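Local coordinates for phenazine biosynthesis protein, PhzF family (Bacillus anthracis, PDB 3EDN), which is a PhzF-family phenazine biosynthesis protein with a diaminopimelate epimerase-like fold, probably acting as an isomerase, at residues Y239-V244 and H250-I255; V270-D275 and E279-D284. All coordinates share one frame; numbering follows the deposited sequence.

Contact 1. Residues Y239-V244 and H250-I255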
ATOM      1  N   TYR A 239     -29.135   8.407  22.736  1.00 10.39           N
ATOM      2  CA  TYR A 239     -29.555   8.269  24.119  1.00 10.83           C
ATOM      3  C   TYR A 239     -30.458   9.443  24.497  1.00 11.80           C
ATOM      4  O   TYR A 239     -31.524   9.261  25.089  1.00 12.33           O
ATOM      5  CB  TYR A 239     -28.314   8.219  25.016  1.00 11.10           C
ATOM      6  CG  TYR A 239     -28.611   8.024  26.476  1.00 10.46           C
ATOM      7  CD1 TYR A 239     -28.545   6.761  27.059  1.00 10.70           C
ATOM      8  CD2 TYR A 239     -28.923   9.106  27.288  1.00 10.58           C
ATOM      9  CE1 TYR A 239     -28.805   6.588  28.409  1.00 10.96           C
ATOM     10  CE2 TYR A 239     -29.180   8.939  28.640  1.00 11.01           C
ATOM     11  CZ  TYR A 239     -29.146   7.686  29.185  1.00 11.06           C
ATOM     12  OH  TYR A 239     -29.378   7.559  30.526  1.00 11.74           O
ATOM     13  N   TYR A 240     -30.047  10.658  24.146  1.00 11.40           N
ATOM     14  CA  TYR A 240     -30.815  11.862  24.457  1.00 12.60           C
ATOM     15  C   TYR A 240     -32.203  11.780  23.854  1.00 13.54           C
ATOM     16  O   TYR A 240     -33.197  12.066  24.528  1.00 12.77           O
ATOM     17  CB  TYR A 240     -30.067  13.068  23.889  1.00 14.10           C
ATOM     18  CG  TYR A 240     -30.569  14.437  24.290  1.00 14.54           C
ATOM     19  CD1 TYR A 240     -30.245  14.980  25.522  1.00 14.16           C
ATOM     20  CD2 TYR A 240     -31.327  15.197  23.414  1.00 15.78           C
ATOM     21  CE1 TYR A 240     -30.669  16.244  25.885  1.00 15.10           C
ATOM     22  CE2 TYR A 240     -31.759  16.462  23.759  1.00 16.90           C
ATOM     23  CZ  TYR A 240     -31.429  16.977  24.995  1.00 16.26           C
ATOM     24  OH  TYR A 240     -31.852  18.237  25.352  1.00 18.49           O
ATOM     25  N   ALA A 241     -32.266  11.380  22.590  1.00 13.51           N
ATOM     26  CA  ALA A 241     -33.532  11.277  21.868  1.00 14.89           C
ATOM     27  C   ALA A 241     -34.407  10.141  22.402  1.00 16.84           C
ATOM     28  O   ALA A 241     -35.610  10.153  22.179  1.00 17.64           O
ATOM     29  CB  ALA A 241     -33.270  11.086  20.367  1.00 14.61           C
ATOM     30  N   THR A 242     -33.804   9.171  23.091  1.00 18.31           N
ATOM     31  CA  THR A 242     -34.522   7.978  23.557  1.00 21.21           C
ATOM     32  C   THR A 242     -34.954   8.088  25.025  1.00 22.36           C
ATOM     33  O   THR A 242     -36.028   7.579  25.394  1.00 24.16           O
ATOM     34  CB  THR A 242     -33.671   6.694  23.334  1.00 21.79           C
ATOM     35  OG1 THR A 242     -33.273   6.611  21.957  1.00 23.85           O
ATOM     36  CG2 THR A 242     -34.474   5.430  23.684  1.00 23.32           C
ATOM     37  N   TYR A 243     -34.152   8.765  25.849  1.00 22.35           N
ATOM     38  CA  TYR A 243     -34.392   8.831  27.296  1.00 22.76           C
ATOM     39  C   TYR A 243     -34.625  10.224  27.865  1.00 23.80           C
ATOM     40  O   TYR A 243     -35.188  10.364  28.957  1.00 24.52           O
ATOM     41  CB  TYR A 243     -33.214   8.211  28.064  1.00 22.47           C
ATOM     42  CG  TYR A 243     -32.932   6.765  27.729  1.00 22.46           C
ATOM     43  CD1 TYR A 243     -33.745   5.743  28.214  1.00 22.46           C
ATOM     44  CD2 TYR A 243     -31.849   6.417  26.939  1.00 22.85           C
ATOM     45  CE1 TYR A 243     -33.480   4.422  27.910  1.00 22.63           C
ATOM     46  CE2 TYR A 243     -31.578   5.100  26.626  1.00 23.25           C
ATOM     47  CZ  TYR A 243     -32.399   4.103  27.110  1.00 23.16           C
ATOM     48  OH  TYR A 243     -32.117   2.792  26.781  1.00 23.36           O
ATOM     49  N   VAL A 244     -34.180  11.262  27.159  1.00 22.22           N
ATOM     50  CA  VAL A 244     -34.156  12.595  27.751  1.00 23.27           C
ATOM     51  C   VAL A 244     -35.196  13.523  27.128  1.00 24.11           C
ATOM     52  O   VAL A 244     -36.064  14.053  27.829  1.00 24.56           O
ATOM     53  CB  VAL A 244     -32.746  13.231  27.691  1.00 23.30           C
ATOM     54  CG1 VAL A 244     -32.721  14.558  28.444  1.00 23.23           C
ATOM     55  CG2 VAL A 244     -31.705  12.281  28.260  1.00 22.64           C
ATOM     56  N   HIS A 250     -39.641  14.215  13.255  1.00 19.85           N
ATOM     57  CA  HIS A 250     -38.769  14.019  12.103  1.00 19.52           C
ATOM     58  C   HIS A 250     -37.271  14.161  12.400  1.00 18.49           C
ATOM     59  O   HIS A 250     -36.494  13.259  12.111  1.00 17.07           O
ATOM     60  CB  HIS A 250     -39.208  14.927  10.938  1.00 21.56           C
ATOM     61  CG  HIS A 250     -38.289  14.892   9.755  1.00 24.08           C
ATOM     62  ND1 HIS A 250     -37.965  16.021   9.036  1.00 25.75           N
ATOM     63  CD2 HIS A 250     -37.623  13.868   9.167  1.00 25.14           C
ATOM     64  CE1 HIS A 250     -37.139  15.696   8.056  1.00 25.70           C
ATOM     65  NE2 HIS A 250     -36.916  14.396   8.114  1.00 25.96           N
ATOM     66  N   GLU A 251     -36.873  15.280  12.985  1.00 15.94           N
ATOM     67  CA  GLU A 251     -35.448  15.592  13.060  1.00 15.52           C
ATOM     68  C   GLU A 251     -35.178  16.473  14.257  1.00 13.82           C
ATOM     69  O   GLU A 251     -35.926  17.397  14.554  1.00 14.24           O
ATOM     70  CB  GLU A 251     -34.998  16.326  11.778  1.00 15.76           C
ATOM     71  CG  GLU A 251     -35.844  17.587  11.450  1.00 17.11           C
ATOM     72  CD  GLU A 251     -35.516  18.248  10.113  0.50 16.96           C
ATOM     73  OE1 GLU A 251     -34.790  17.659   9.287  0.50 17.65           O
ATOM     74  OE2 GLU A 251     -36.008  19.379   9.890  0.50 16.37           O
HETATM   75  N   MSE A 252     -34.078  16.199  14.946  1.00 12.81           N
HETATM   76  CA  MSE A 252     -33.633  17.077  16.002  0.50 12.23           C
HETATM   77  C   MSE A 252     -32.113  17.064  15.992  0.50 10.83           C
HETATM   78  O   MSE A 252     -31.503  16.169  15.423  0.50  7.28           O
HETATM   79  CB  MSE A 252     -34.177  16.585  17.334  0.50 13.52           C
HETATM   80  CG  MSE A 252     -33.689  15.208  17.668  0.50 13.82           C
HETATM   81 SE   MSE A 252     -32.121  15.343  18.779  0.25 14.71          SE
HETATM   82  CE  MSE A 252     -33.105  15.114  20.427  0.50 12.85           C
ATOM     83  N   GLU A 253     -31.508  18.081  16.575  1.00 12.27           N
ATOM     84  CA  GLU A 253     -30.067  18.047  16.722  1.00 14.20           C
ATOM     85  C   GLU A 253     -29.668  18.556  18.086  1.00 13.86           C
ATOM     86  O   GLU A 253     -30.415  19.294  18.734  1.00 13.33           O
ATOM     87  CB  GLU A 253     -29.364  18.824  15.607  1.00 16.39           C
ATOM     88  CG  GLU A 253     -29.247  20.312  15.797  1.00 18.85           C
ATOM     89  CD  GLU A 253     -28.676  20.974  14.549  1.00 19.18           C
ATOM     90  OE1 GLU A 253     -27.539  21.495  14.612  1.00 21.35           O
ATOM     91  OE2 GLU A 253     -29.343  20.918  13.487  1.00 21.09           O
ATOM     92  N   LEU A 254     -28.497  18.127  18.535  1.00 13.18           N
ATOM     93  CA  LEU A 254     -27.952  18.631  19.772  1.00 13.30           C
ATOM     94  C   LEU A 254     -26.444  18.701  19.651  1.00 12.60           C
ATOM     95  O   LEU A 254     -25.865  18.073  18.775  1.00 12.02           O
ATOM     96  CB  LEU A 254     -28.329  17.712  20.933  1.00 15.15           C
ATOM     97  CG  LEU A 254     -27.694  16.318  20.975  1.00 15.53           C
ATOM     98  CD1 LEU A 254     -27.512  15.863  22.429  1.00 17.26           C
ATOM     99  CD2 LEU A 254     -28.472  15.301  20.158  1.00 17.02           C
ATOM    100  N   ILE A 255     -25.824  19.464  20.534  1.00 11.70           N
ATOM    101  CA  ILE A 255     -24.368  19.534  20.571  1.00 11.32           C
ATOM    102  C   ILE A 255     -23.961  18.909  21.886  1.00 10.84           C
ATOM    103  O   ILE A 255     -24.566  19.190  22.934  1.00 10.30           O
ATOM    104  CB  ILE A 255     -23.822  20.978  20.467  1.00 11.52           C
ATOM    105  CG1 ILE A 255     -24.322  21.642  19.177  1.00 11.63           C
ATOM    106  CG2 ILE A 255     -22.307  20.956  20.437  1.00 12.10           C
ATOM    107  CD1 ILE A 255     -23.934  23.120  19.028  1.00 13.41           C
TER
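Y240 lays one face of its phenol ring under the CD1 methyl of L254. This is where helix 230-244 packs against strand 251-258, consistent with the central helix wrapped by strands in the diaminopimelate epimerase-like fold. With CG anti to the backbone N (chi1 -170°), the Y240 ring swings off the helix toward the strand, and the leucine branch and the ring run antiparallel as they overlap. On the strand, M252 and L254 both point at the helix while E253 between them points away, the alternation that turns every second residue inward. The short helix and strand axes run at 107° to each other, 10.1 Å apart, so side chains alone bridge the gap. V272 of the neighbouring strand touches both A241 and M252, extending the apolar layer. The M252 contact is tentative, since this selenomethionine has two modelled conformers; in one, the chain kinks twice on its way to CE, which lies in the plane of the Y240 ring, 3.5 Å from Y240 CD2, and 4.0 Å from A241 CB. Firmer is the CH-pi contact of L254 CD1, 4.1 Å from the Y240 ring centroid and 22° off the normal, displaced toward the rim, where Y240 CG is 3.9 Å from L254 CD1.

Contact 2. Residues V270-D275 and E279-D284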
ATOM      1  N   VAL A 270     -24.773  16.366  16.840  1.00  8.46           N
ATOM      2  CA  VAL A 270     -25.426  15.087  16.567  1.00  8.36           C
ATOM      3  C   VAL A 270     -26.816  15.316  16.013  1.00  9.48           C
ATOM      4  O   VAL A 270     -27.599  16.048  16.623  1.00  9.84           O
ATOM      5  CB  VAL A 270     -25.479  14.179  17.809  1.00  9.00           C
ATOM      6  CG1 VAL A 270     -26.004  12.779  17.417  1.00 10.27           C
ATOM      7  CG2 VAL A 270     -24.091  14.103  18.472  1.00 10.07           C
ATOM      8  N   TYR A 271     -27.094  14.713  14.862  1.00  9.36           N
ATOM      9  CA  TYR A 271     -28.408  14.823  14.221  1.00 10.95           C
ATOM     10  C   TYR A 271     -29.145  13.503  14.368  1.00 10.80           C
ATOM     11  O   TYR A 271     -28.605  12.431  14.045  1.00 11.79           O
ATOM     12  CB  TYR A 271     -28.259  15.140  12.731  1.00 13.78           C
ATOM     13  CG  TYR A 271     -27.379  16.328  12.450  1.00 15.48           C
ATOM     14  CD1 TYR A 271     -27.928  17.561  12.156  1.00 16.78           C
ATOM     15  CD2 TYR A 271     -25.987  16.214  12.505  1.00 15.68           C
ATOM     16  CE1 TYR A 271     -27.111  18.669  11.909  1.00 17.24           C
ATOM     17  CE2 TYR A 271     -25.182  17.291  12.265  1.00 16.92           C
ATOM     18  CZ  TYR A 271     -25.740  18.509  11.962  1.00 16.61           C
ATOM     19  OH  TYR A 271     -24.909  19.589  11.719  1.00 17.73           O
ATOM     20  N   VAL A 272     -30.372  13.573  14.881  1.00 10.24           N
ATOM     21  CA  VAL A 272     -31.168  12.374  15.113  1.00 10.51           C
ATOM     22  C   VAL A 272     -32.409  12.484  14.246  1.00 12.41           C
ATOM     23  O   VAL A 272     -33.143  13.468  14.345  1.00 12.03           O
ATOM     24  CB  VAL A 272     -31.593  12.260  16.575  1.00 10.48           C
ATOM     25  CG1 VAL A 272     -32.300  10.923  16.808  1.00 12.18           C
ATOM     26  CG2 VAL A 272     -30.382  12.379  17.489  1.00 11.69           C
ATOM     27  N   THR A 273     -32.598  11.506  13.365  1.00 12.66           N
ATOM     28  CA  THR A 273     -33.705  11.561  12.401  1.00 14.41           C
ATOM     29  C   THR A 273     -34.580  10.331  12.538  1.00 15.52           C
ATOM     30  O   THR A 273     -34.089   9.218  12.752  1.00 14.46           O
ATOM     31  CB  THR A 273     -33.169  11.649  10.966  1.00 16.17           C
ATOM     32  OG1 THR A 273     -32.413  12.861  10.827  1.00 17.56           O
ATOM     33  CG2 THR A 273     -34.311  11.646   9.948  1.00 17.08           C
ATOM     34  N   LYS A 274     -35.889  10.512  12.441  1.00 16.98           N
ATOM     35  CA  LYS A 274     -36.736   9.344  12.308  1.00 19.52           C
ATOM     36  C   LYS A 274     -37.588   9.452  11.060  1.00 20.92           C
ATOM     37  O   LYS A 274     -38.033  10.537  10.674  1.00 21.74           O
ATOM     38  CB  LYS A 274     -37.574   9.074  13.551  1.00 21.48           C
ATOM     39  CG  LYS A 274     -38.497  10.184  13.950  1.00 22.12           C
ATOM     40  CD  LYS A 274     -39.054   9.934  15.360  1.00 23.29           C
ATOM     41  CE  LYS A 274     -39.573  11.225  15.966  1.00 24.03           C
ATOM     42  NZ  LYS A 274     -40.351  10.998  17.218  1.00 24.26           N
ATOM     43  N   ASP A 275     -37.754   8.314  10.411  1.00 21.80           N
ATOM     44  CA  ASP A 275     -38.568   8.232   9.223  1.00 22.25           C
ATOM     45  C   ASP A 275     -39.596   7.158   9.485  1.00 22.30           C
ATOM     46  O   ASP A 275     -39.298   6.172  10.154  1.00 22.08           O
ATOM     47  CB  ASP A 275     -37.701   7.860   8.022  1.00 23.68           C
ATOM     48  CG  ASP A 275     -38.484   7.840   6.723  1.00 24.42           C
ATOM     49  OD1 ASP A 275     -38.379   8.833   5.969  1.00 25.87           O
ATOM     50  OD2 ASP A 275     -39.206   6.845   6.447  1.00 25.44           O
ATOM     51  N   GLU A 279     -36.942   1.409  11.221  1.00 18.80           N
ATOM     52  CA  GLU A 279     -37.099   0.726  12.504  1.00 17.93           C
ATOM     53  C   GLU A 279     -36.284   1.367  13.615  1.00 16.73           C
ATOM     54  O   GLU A 279     -36.620   1.232  14.783  1.00 17.12           O
ATOM     55  CB  GLU A 279     -36.679  -0.738  12.383  1.00 18.77           C
ATOM     56  CG  GLU A 279     -37.572  -1.558  11.483  1.00 21.41           C
ATOM     57  CD  GLU A 279     -37.424  -3.052  11.721  1.00 22.43           C
ATOM     58  OE1 GLU A 279     -36.481  -3.475  12.444  1.00 23.60           O
ATOM     59  OE2 GLU A 279     -38.264  -3.799  11.181  1.00 23.72           O
ATOM     60  N   LYS A 280     -35.205   2.052  13.249  1.00 15.98           N
ATOM     61  CA  LYS A 280     -34.323   2.666  14.232  1.00 15.87           C
ATOM     62  C   LYS A 280     -34.130   4.134  13.896  1.00 14.86           C
ATOM     63  O   LYS A 280     -34.402   4.577  12.774  1.00 14.55           O
ATOM     64  CB  LYS A 280     -32.945   1.981  14.233  1.00 18.12           C
ATOM     65  CG  LYS A 280     -32.937   0.518  14.705  1.00 19.10           C
ATOM     66  CD  LYS A 280     -32.950   0.388  16.218  1.00 21.41           C
ATOM     67  CE  LYS A 280     -32.761  -1.076  16.679  1.00 20.47           C
ATOM     68  NZ  LYS A 280     -31.301  -1.460  16.792  1.00 21.96           N
ATOM     69  N   LEU A 281     -33.623   4.884  14.862  1.00 12.90           N
ATOM     70  CA  LEU A 281     -33.210   6.257  14.595  1.00 12.08           C
ATOM     71  C   LEU A 281     -32.044   6.254  13.614  1.00 12.41           C
ATOM     72  O   LEU A 281     -31.282   5.280  13.515  1.00 12.80           O
ATOM     73  CB  LEU A 281     -32.814   6.983  15.891  1.00 12.33           C
ATOM     74  CG  LEU A 281     -33.884   7.118  16.984  1.00 12.47           C
ATOM     75  CD1 LEU A 281     -33.302   7.623  18.290  1.00 13.32           C
ATOM     76  CD2 LEU A 281     -35.006   8.037  16.537  1.00 12.41           C
ATOM     77  N   GLN A 282     -31.938   7.340  12.857  1.00 11.95           N
ATOM     78  CA  GLN A 282     -30.771   7.564  12.008  1.00 12.69           C
ATOM     79  C   GLN A 282     -29.906   8.578  12.727  1.00 11.51           C
ATOM     80  O   GLN A 282     -30.410   9.585  13.224  1.00 11.03           O
ATOM     81  CB  GLN A 282     -31.199   8.116  10.652  1.00 15.24           C
ATOM     82  CG  GLN A 282     -30.056   8.563   9.778  1.00 19.32           C
ATOM     83  CD  GLN A 282     -30.533   9.178   8.487  1.00 22.26           C
ATOM     84  OE1 GLN A 282     -31.320   8.573   7.756  1.00 23.78           O
ATOM     85  NE2 GLN A 282     -30.052  10.383   8.189  1.00 23.45           N
ATOM     86  N   ILE A 283     -28.607   8.293  12.816  1.00  9.09           N
ATOM     87  CA  ILE A 283     -27.671   9.167  13.536  1.00  9.76           C
ATOM     88  C   ILE A 283     -26.608   9.668  12.587  1.00  9.39           C
ATOM     89  O   ILE A 283     -25.927   8.872  11.939  1.00 10.48           O
ATOM     90  CB  ILE A 283     -26.994   8.441  14.728  1.00 10.33           C
ATOM     91  CG1 ILE A 283     -28.043   7.996  15.754  1.00 11.99           C
ATOM     92  CG2 ILE A 283     -25.925   9.342  15.384  1.00 11.50           C
ATOM     93  CD1 ILE A 283     -28.749   9.151  16.446  1.00 13.50           C
ATOM     94  N   ASP A 284     -26.498  10.987  12.488  1.00  9.78           N
ATOM     95  CA  ASP A 284     -25.351  11.621  11.834  1.00 10.13           C
ATOM     96  C   ASP A 284     -24.570  12.434  12.856  1.00 10.02           C
ATOM     97  O   ASP A 284     -25.116  12.943  13.829  1.00 10.26           O
ATOM     98  CB  ASP A 284     -25.812  12.579  10.731  1.00 12.71           C
ATOM     99  CG  ASP A 284     -26.714  11.905   9.693  1.00 15.31           C
ATOM    100  OD1 ASP A 284     -26.221  11.079   8.903  1.00 16.91           O
ATOM    101  OD2 ASP A 284     -27.928  12.223   9.642  1.00 17.42           O
TER
HETATM  102  O   HOH W   1     -29.872  11.918  11.374  1.00 16.95           O
HETATM  103  O   HOH W   2     -35.165   6.846  11.202  1.00 20.67           O
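A beta hairpin joins strand 266-273 to strand 282-298, and this contact is its closed end, with the strands antiparallel. Y271 with D284 and T273 with Q282 are hydrogen-bonded pairs, and V272 with I283 is the non-hydrogen-bonded pair between them. Four backbone bonds hold the ladder. Y271 N reaches D284 O at 2.8 Å and T273 O accepts from Q282 N at 2.9 Å, the latter nearly straight at 175°. The CA-H groups of V272 and I283 add contacts to Q282 O and Y271 O respectively.

The face carrying Y271, T273, Q282 and D284 is polar. The edge of the Y271 ring meets the D284 backbone, CD2 lying 3.6 Å from D284 O, while K120 makes a cation-pi contact with this ring. Q282, its chain extended, stands up from the strand, and its amide NE2 reaches across to the syn side of D284 OD2 at 3.2 Å, the D284 carboxylate leaning back toward it. The other oxygen, D284 OD1, forms a salt bridge with R122, so both ends of the carboxylate are engaged. A water 2.8 Å from T273 OG1 also sits within bonding distance of D284 OD2 and Q282 O, with more acceptors around it than it has protons to give. Nearer the turn, a second water donates to T273 O and K280 O and accepts from D275 N, linking the two segments beside the last direct bond pair.

The face carrying V272 and I283 is apolar. I283 CD1 lies 3.8 Å from V272 CG2, the two side chains pointing the same way, and L281 CD1 meets V272 CG1 at 3.8 Å. L281 packs on A241 and T242, and I283 on A238, of helix 230-244. A hairpin with one face against a helix and the other polar fits the helix-filled barrel of the diaminopimelate epimerase-like fold.

Followed from the N terminus, helix 230-244 comes first, and contact 1 closes the five-residue link that turns it back onto strand 251-258. The chain then enters strand 266-273, and contact 2 closes the three-residue connection between the segments 270-275 and 279-284. The two contacts follow in series, neither nested nor crossed, with centres about 9 Å apart. They meet because strands 251-258 and 266-273 are antiparallel neighbours: L254 O and V270 N are 2.8 Å apart, as are H250 O and K274 N, both probable hydrogen bonds. Three successive strands are thus joined edge to edge beside the same helix.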